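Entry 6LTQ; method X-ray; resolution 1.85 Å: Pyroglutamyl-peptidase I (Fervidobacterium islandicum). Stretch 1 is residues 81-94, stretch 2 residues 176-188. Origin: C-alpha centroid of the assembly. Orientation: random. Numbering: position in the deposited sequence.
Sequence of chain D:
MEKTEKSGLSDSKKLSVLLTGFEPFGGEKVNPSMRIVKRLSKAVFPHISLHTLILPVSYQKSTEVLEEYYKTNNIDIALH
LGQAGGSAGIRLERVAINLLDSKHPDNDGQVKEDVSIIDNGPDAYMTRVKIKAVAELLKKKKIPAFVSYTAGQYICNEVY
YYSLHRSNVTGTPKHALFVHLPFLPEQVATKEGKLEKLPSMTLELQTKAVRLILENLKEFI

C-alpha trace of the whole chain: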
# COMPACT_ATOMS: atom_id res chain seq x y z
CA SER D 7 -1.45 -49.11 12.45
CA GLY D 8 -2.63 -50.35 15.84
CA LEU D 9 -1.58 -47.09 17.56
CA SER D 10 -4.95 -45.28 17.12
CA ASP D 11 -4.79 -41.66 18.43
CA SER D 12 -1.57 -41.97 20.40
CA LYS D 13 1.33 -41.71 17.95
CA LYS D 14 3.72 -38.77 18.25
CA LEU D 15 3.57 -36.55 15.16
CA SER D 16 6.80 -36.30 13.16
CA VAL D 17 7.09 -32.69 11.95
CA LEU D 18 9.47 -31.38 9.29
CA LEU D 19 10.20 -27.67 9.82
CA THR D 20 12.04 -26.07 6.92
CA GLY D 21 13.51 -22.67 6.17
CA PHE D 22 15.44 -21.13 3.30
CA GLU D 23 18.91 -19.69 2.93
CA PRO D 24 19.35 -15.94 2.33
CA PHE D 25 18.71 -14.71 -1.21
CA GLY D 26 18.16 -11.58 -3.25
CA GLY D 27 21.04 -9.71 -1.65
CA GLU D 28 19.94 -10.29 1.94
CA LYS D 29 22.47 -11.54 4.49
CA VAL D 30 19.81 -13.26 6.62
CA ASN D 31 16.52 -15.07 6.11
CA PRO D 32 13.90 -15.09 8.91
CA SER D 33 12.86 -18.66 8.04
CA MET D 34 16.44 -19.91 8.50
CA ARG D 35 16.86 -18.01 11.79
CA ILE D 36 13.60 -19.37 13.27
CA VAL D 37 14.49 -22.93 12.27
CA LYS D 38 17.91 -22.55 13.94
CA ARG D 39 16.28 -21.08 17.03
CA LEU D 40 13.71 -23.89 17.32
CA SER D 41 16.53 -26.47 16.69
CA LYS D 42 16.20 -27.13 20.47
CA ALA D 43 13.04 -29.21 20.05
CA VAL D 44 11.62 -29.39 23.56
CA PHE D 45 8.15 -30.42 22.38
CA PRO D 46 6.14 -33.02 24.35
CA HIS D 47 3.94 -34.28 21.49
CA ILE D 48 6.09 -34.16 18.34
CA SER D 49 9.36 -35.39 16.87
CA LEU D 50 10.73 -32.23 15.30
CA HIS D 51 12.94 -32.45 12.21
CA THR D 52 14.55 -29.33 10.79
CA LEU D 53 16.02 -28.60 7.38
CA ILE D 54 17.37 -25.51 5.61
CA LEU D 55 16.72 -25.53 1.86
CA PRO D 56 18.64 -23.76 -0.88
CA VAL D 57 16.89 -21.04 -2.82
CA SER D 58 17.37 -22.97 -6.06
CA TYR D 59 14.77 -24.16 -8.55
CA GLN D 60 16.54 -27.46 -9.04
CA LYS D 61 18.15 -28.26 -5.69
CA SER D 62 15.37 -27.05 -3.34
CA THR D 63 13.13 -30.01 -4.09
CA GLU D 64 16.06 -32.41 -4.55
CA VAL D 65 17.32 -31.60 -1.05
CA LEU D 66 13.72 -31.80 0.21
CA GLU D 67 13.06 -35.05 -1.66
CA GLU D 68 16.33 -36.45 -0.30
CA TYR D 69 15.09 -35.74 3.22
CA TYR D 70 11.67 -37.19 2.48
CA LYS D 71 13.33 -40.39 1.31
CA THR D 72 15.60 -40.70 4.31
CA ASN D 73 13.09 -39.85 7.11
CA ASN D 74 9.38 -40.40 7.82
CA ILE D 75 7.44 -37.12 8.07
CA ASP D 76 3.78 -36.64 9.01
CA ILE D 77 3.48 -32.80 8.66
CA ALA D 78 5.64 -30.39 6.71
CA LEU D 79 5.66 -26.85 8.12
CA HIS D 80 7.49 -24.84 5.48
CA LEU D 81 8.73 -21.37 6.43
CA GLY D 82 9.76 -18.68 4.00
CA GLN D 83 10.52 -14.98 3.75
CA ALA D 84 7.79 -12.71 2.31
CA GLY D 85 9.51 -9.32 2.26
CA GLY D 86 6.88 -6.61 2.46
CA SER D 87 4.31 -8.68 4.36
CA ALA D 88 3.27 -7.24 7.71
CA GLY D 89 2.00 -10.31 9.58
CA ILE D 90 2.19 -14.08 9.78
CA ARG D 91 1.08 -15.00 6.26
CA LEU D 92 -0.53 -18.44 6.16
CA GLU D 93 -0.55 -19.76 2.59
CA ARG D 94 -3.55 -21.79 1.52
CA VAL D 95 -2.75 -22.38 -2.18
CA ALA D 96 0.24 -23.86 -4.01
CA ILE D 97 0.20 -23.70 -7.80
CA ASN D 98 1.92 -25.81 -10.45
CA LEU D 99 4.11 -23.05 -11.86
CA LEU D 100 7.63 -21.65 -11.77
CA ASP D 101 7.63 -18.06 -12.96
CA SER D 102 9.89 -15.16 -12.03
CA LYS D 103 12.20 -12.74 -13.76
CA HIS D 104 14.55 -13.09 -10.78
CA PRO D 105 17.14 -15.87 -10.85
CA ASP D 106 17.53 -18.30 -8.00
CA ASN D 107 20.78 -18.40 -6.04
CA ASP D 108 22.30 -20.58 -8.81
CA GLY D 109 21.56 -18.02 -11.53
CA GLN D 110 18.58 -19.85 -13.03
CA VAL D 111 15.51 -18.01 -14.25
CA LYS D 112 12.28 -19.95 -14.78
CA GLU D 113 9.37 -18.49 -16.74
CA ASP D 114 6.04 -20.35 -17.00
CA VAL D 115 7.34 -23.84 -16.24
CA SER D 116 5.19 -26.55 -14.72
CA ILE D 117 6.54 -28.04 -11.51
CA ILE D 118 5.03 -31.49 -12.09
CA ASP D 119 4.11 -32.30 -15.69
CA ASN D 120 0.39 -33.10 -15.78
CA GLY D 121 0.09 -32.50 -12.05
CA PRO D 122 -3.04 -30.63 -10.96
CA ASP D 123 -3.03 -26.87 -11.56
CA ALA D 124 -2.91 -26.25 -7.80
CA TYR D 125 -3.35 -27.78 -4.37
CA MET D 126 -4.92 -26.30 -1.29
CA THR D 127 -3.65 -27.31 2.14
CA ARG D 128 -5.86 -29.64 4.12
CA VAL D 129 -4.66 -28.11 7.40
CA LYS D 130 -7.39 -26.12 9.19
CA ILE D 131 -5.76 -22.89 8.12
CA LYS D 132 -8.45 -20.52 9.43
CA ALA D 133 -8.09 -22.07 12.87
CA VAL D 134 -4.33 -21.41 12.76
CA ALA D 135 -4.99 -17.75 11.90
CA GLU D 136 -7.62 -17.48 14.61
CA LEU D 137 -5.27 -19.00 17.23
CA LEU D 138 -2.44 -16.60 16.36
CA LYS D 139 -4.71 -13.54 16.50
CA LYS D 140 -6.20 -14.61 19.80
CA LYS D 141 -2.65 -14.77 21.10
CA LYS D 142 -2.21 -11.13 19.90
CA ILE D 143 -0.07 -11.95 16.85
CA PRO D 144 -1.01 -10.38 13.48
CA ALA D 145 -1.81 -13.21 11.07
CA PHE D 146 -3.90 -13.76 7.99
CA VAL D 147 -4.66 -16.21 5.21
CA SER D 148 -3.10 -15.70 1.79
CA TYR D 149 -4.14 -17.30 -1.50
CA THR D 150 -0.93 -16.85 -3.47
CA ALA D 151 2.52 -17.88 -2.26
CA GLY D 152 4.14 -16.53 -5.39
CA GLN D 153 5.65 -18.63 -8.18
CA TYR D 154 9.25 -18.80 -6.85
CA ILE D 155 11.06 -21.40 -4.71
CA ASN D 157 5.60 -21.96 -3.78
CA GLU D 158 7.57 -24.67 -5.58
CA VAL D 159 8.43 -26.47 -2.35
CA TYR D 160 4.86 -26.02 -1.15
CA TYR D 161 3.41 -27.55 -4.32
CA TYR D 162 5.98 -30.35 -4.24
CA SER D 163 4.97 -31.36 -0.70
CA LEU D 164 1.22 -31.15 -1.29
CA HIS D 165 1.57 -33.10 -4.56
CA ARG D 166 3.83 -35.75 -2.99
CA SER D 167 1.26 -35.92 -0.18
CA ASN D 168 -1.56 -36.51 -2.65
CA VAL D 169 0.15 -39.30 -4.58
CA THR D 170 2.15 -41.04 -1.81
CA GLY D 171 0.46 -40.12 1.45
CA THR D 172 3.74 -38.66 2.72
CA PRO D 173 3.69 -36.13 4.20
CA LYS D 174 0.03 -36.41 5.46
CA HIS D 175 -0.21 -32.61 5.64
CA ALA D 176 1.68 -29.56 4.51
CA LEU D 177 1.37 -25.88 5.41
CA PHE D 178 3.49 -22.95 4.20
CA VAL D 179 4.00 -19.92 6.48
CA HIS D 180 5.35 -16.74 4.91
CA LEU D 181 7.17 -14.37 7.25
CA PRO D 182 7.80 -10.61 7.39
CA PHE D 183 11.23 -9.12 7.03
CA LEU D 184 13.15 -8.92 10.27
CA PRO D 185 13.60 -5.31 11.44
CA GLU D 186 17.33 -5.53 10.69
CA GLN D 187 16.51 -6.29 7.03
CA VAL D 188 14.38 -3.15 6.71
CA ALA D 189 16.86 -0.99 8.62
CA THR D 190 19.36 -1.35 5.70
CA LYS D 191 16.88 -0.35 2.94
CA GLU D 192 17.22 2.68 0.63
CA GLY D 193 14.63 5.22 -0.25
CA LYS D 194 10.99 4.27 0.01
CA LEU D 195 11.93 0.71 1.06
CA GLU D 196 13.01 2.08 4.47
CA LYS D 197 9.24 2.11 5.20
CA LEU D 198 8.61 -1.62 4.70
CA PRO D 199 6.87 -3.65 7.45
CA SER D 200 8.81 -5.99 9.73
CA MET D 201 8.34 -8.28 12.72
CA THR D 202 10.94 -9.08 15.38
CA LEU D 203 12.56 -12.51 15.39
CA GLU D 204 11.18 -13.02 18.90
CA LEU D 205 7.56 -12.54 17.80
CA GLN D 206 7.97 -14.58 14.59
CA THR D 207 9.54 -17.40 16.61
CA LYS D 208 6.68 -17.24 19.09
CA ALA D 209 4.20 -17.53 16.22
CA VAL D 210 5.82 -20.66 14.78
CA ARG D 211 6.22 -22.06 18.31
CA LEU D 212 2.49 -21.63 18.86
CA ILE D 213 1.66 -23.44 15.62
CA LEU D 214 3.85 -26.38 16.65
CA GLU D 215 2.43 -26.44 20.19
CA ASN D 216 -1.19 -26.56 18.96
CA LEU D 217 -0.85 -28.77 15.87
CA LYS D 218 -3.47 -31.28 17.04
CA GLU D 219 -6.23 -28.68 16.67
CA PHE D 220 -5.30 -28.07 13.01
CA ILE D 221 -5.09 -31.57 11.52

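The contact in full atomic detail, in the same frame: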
# COMPACT_ATOMS: atom_id res chain seq x y z
N LEU D 81 8.60 -22.79 6.16
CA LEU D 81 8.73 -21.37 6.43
C LEU D 81 9.47 -20.68 5.30
O LEU D 81 10.41 -21.24 4.73
CB LEU D 81 9.47 -21.10 7.75
CG LEU D 81 8.98 -21.81 9.00
CD1 LEU D 81 9.82 -21.37 10.22
CD2 LEU D 81 7.47 -21.58 9.25
N GLY D 82 9.07 -19.45 5.01
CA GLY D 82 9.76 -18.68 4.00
C GLY D 82 9.62 -17.20 4.26
O GLY D 82 8.74 -16.76 5.01
N GLN D 83 10.51 -16.43 3.64
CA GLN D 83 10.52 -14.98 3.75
C GLN D 83 9.54 -14.37 2.74
O GLN D 83 9.56 -14.74 1.56
CB GLN D 83 11.93 -14.44 3.52
CG GLN D 83 12.04 -12.94 3.46
CD GLN D 83 13.41 -12.50 2.97
OE1 GLN D 83 14.40 -12.58 3.71
NE2 GLN D 83 13.47 -12.05 1.73
N ALA D 84 8.67 -13.47 3.20
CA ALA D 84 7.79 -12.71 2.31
C ALA D 84 8.04 -11.24 2.59
O ALA D 84 7.25 -10.61 3.30
CB ALA D 84 6.30 -13.08 2.52
N GLY D 85 9.14 -10.71 2.05
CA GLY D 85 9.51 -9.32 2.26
C GLY D 85 8.40 -8.38 1.82
O GLY D 85 7.91 -8.46 0.69
N GLY D 86 8.00 -7.48 2.71
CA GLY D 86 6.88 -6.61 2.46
C GLY D 86 5.60 -7.01 3.16
O GLY D 86 4.68 -6.19 3.28
N SER D 87 5.49 -8.27 3.60
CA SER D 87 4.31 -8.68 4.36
C SER D 87 4.42 -8.22 5.82
O SER D 87 5.50 -8.18 6.41
CB SER D 87 4.14 -10.20 4.29
OG SER D 87 3.75 -10.56 2.97
N ALA D 88 3.28 -7.88 6.41
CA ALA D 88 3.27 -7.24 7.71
C ALA D 88 2.94 -8.19 8.85
O ALA D 88 3.15 -7.82 10.01
CB ALA D 88 2.24 -6.09 7.73
N GLY D 89 2.41 -9.37 8.55
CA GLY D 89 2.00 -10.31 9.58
C GLY D 89 2.35 -11.74 9.21
O GLY D 89 2.93 -12.00 8.16
N ILE D 90 1.98 -12.67 10.09
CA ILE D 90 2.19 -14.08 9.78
C ILE D 90 1.25 -14.45 8.63
O ILE D 90 0.03 -14.36 8.76
CB ILE D 90 1.94 -14.95 11.02
CG1 ILE D 90 2.86 -14.52 12.19
CG2 ILE D 90 2.13 -16.41 10.68
CD1 ILE D 90 4.36 -14.57 11.91
N ARG D 91 1.83 -14.84 7.50
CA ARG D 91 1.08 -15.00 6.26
C ARG D 91 0.92 -16.49 5.96
O ARG D 91 1.83 -17.14 5.42
CB ARG D 91 1.78 -14.25 5.14
CG ARG D 91 1.14 -14.38 3.78
CD ARG D 91 1.77 -13.41 2.80
NE ARG D 91 1.77 -13.92 1.44
CZ ARG D 91 2.15 -13.20 0.38
NH1 ARG D 91 2.14 -13.76 -0.83
NH2 ARG D 91 2.53 -11.93 0.54
N LEU D 92 -0.24 -17.02 6.32
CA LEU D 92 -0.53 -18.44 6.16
C LEU D 92 -1.02 -18.70 4.74
O LEU D 92 -2.05 -18.15 4.31
CB LEU D 92 -1.58 -18.86 7.19
CG LEU D 92 -1.19 -18.39 8.58
CD1 LEU D 92 -2.39 -18.35 9.48
CD2 LEU D 92 -0.11 -19.31 9.20
N GLU D 93 -0.29 -19.53 4.01
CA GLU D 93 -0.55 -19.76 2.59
C GLU D 93 -1.47 -20.95 2.39
O GLU D 93 -1.15 -22.07 2.81
CB GLU D 93 0.77 -19.95 1.84
CG GLU D 93 1.69 -18.73 1.90
CD GLU D 93 1.18 -17.54 1.09
OE1 GLU D 93 0.10 -17.63 0.45
OE2 GLU D 93 1.90 -16.52 1.05
N ARG D 94 -2.59 -20.73 1.72
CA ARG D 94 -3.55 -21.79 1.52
C ARG D 94 -3.38 -22.52 0.20
O ARG D 94 -3.89 -23.65 0.06
CB ARG D 94 -4.98 -21.22 1.60
CG ARG D 94 -6.06 -22.26 1.77
CD ARG D 94 -7.36 -21.65 2.18
NE ARG D 94 -8.31 -22.67 2.62
CZ ARG D 94 -9.50 -22.42 3.16
NH1 ARG D 94 -9.91 -21.16 3.33
NH2 ARG D 94 -10.28 -23.43 3.55
N ALA D 176 0.67 -30.58 4.69
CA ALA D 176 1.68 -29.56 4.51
C ALA D 176 1.02 -28.20 4.66
O ALA D 176 -0.14 -28.02 4.29
CB ALA D 176 2.35 -29.69 3.16
N LEU D 177 1.77 -27.28 5.28
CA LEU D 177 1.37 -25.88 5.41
C LEU D 177 2.59 -25.01 5.15
O LEU D 177 3.70 -25.34 5.59
CB LEU D 177 0.78 -25.60 6.81
CG LEU D 177 0.35 -24.17 7.16
CD1 LEU D 177 -0.79 -23.66 6.26
CD2 LEU D 177 -0.04 -24.06 8.62
N PHE D 178 2.41 -23.90 4.42
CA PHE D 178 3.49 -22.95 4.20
C PHE D 178 3.17 -21.66 4.95
O PHE D 178 2.05 -21.15 4.88
CB PHE D 178 3.71 -22.65 2.72
CG PHE D 178 5.03 -22.01 2.45
CD1 PHE D 178 5.25 -20.67 2.77
CD2 PHE D 178 6.09 -22.76 1.97
CE1 PHE D 178 6.49 -20.09 2.59
CE2 PHE D 178 7.33 -22.18 1.79
CZ PHE D 178 7.53 -20.85 2.10
N VAL D 179 4.15 -21.14 5.69
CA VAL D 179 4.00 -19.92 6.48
C VAL D 179 5.01 -18.91 5.94
O VAL D 179 6.22 -19.15 6.01
CB VAL D 179 4.19 -20.16 7.98
CG1 VAL D 179 3.96 -18.85 8.75
CG2 VAL D 179 3.21 -21.23 8.48
N HIS D 180 4.52 -17.86 5.28
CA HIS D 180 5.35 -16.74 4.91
C HIS D 180 5.53 -15.78 6.08
O HIS D 180 4.62 -15.55 6.88
CB HIS D 180 4.77 -16.00 3.71
CG HIS D 180 5.35 -16.44 2.40
ND1 HIS D 180 4.58 -16.75 1.30
CD2 HIS D 180 6.64 -16.66 2.03
CE1 HIS D 180 5.37 -17.10 0.30
NE2 HIS D 180 6.62 -17.06 0.71
N LEU D 181 6.72 -15.16 6.12
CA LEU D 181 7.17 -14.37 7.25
C LEU D 181 7.59 -12.97 6.82
O LEU D 181 8.20 -12.80 5.75
CB LEU D 181 8.38 -15.05 7.94
CG LEU D 181 8.15 -16.48 8.40
CD1 LEU D 181 9.53 -17.14 8.68
CD2 LEU D 181 7.25 -16.50 9.63
N PRO D 182 7.30 -11.97 7.66
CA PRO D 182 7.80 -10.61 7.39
C PRO D 182 9.32 -10.56 7.39
O PRO D 182 9.99 -11.43 7.94
CB PRO D 182 7.24 -9.78 8.56
CG PRO D 182 6.02 -10.56 9.05
CD PRO D 182 6.41 -12.03 8.83
N PHE D 183 9.85 -9.51 6.77
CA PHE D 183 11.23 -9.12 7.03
C PHE D 183 11.48 -8.99 8.53
O PHE D 183 10.60 -8.58 9.29
CB PHE D 183 11.53 -7.77 6.39
CG PHE D 183 11.96 -7.83 4.97
CD1 PHE D 183 12.84 -8.80 4.51
CD2 PHE D 183 11.52 -6.87 4.09
CE1 PHE D 183 13.26 -8.81 3.20
CE2 PHE D 183 11.94 -6.88 2.75
CZ PHE D 183 12.81 -7.85 2.32
N LEU D 184 12.69 -9.34 8.96
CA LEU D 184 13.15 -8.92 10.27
C LEU D 184 13.43 -7.42 10.26
O LEU D 184 13.78 -6.85 9.22
CB LEU D 184 14.44 -9.66 10.68
CG LEU D 184 14.32 -11.19 10.82
CD1 LEU D 184 15.72 -11.80 11.02
CD2 LEU D 184 13.40 -11.60 11.97
N PRO D 185 13.30 -6.75 11.41
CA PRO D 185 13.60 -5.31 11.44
C PRO D 185 14.99 -4.98 10.92
O PRO D 185 15.16 -3.98 10.20
CB PRO D 185 13.43 -4.96 12.92
CG PRO D 185 12.48 -6.00 13.45
CD PRO D 185 12.82 -7.27 12.70
N GLU D 186 15.99 -5.83 11.19
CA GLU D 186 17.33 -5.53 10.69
C GLU D 186 17.40 -5.52 9.16
O GLU D 186 18.23 -4.81 8.58
CB GLU D 186 18.33 -6.53 11.26
CG GLU D 186 18.08 -7.94 10.81
CD GLU D 186 18.76 -8.94 11.70
OE1 GLU D 186 19.86 -9.41 11.32
OE2 GLU D 186 18.20 -9.25 12.78
N GLN D 187 16.52 -6.29 8.49
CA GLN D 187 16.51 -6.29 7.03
C GLN D 187 15.88 -5.02 6.47
O GLN D 187 16.20 -4.62 5.34
CB GLN D 187 15.73 -7.50 6.49
CG GLN D 187 16.35 -8.85 6.89
CD GLN D 187 15.53 -10.04 6.41
OE1 GLN D 187 14.56 -10.44 7.06
NE2 GLN D 187 15.93 -10.62 5.27
N VAL D 188 14.95 -4.40 7.20
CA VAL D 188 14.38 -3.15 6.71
C VAL D 188 15.30 -1.99 7.06
O VAL D 188 15.39 -1.01 6.31
CB VAL D 188 12.97 -2.94 7.26
CG1 VAL D 188 12.41 -1.53 6.91
CG2 VAL D 188 12.02 -4.03 6.73
O HOH W 1 8.07 -7.54 5.58

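The most unusual feature is a chain of polar groups centred on E93 OE2: H180 ND1 donates to it across the contact (2.7 Å, N-H...O angle 172°), while R91 NE reaches the same oxygen at 2.6 Å in a salt bridge. The carboxylate oxygen lies near the plane of the imidazole, at its edge, as a ring nitrogen donor requires. R91 NH2 also donates to S87 OG (3.0 Å), tying the loop to the strand.

Strand 176-181 is flanked by both strands of the first stretch, parallel to 81-83 (30° between directions) and antiparallel to 90-93 (151°). On the parallel side, G82 N donates to V179 O (3.0 Å) and A84 N to L181 O (2.7 Å); L181 N to G82 O is short (2.8 Å) but weak, bent to 126°. On the antiparallel side, R91 and H180 exchange two backbone bonds, R91 N to H180 O (2.9 Å) and H180 N to R91 O (2.8 Å).

L81, V179, L181 and L92 share an apolar face; L81 CD2 lies 3.8 Å from V179 CB. On the other, G82 leaves room for F178: an ideal CB would fall 2.5 Å from F178 CZ. Beyond the strands, G85 CA sits 3.5 Å from the F183 ring centroid, 13° off its normal, a CH-pi contact. Q187 NE2 donates to Q83 OE1 (2.9 Å).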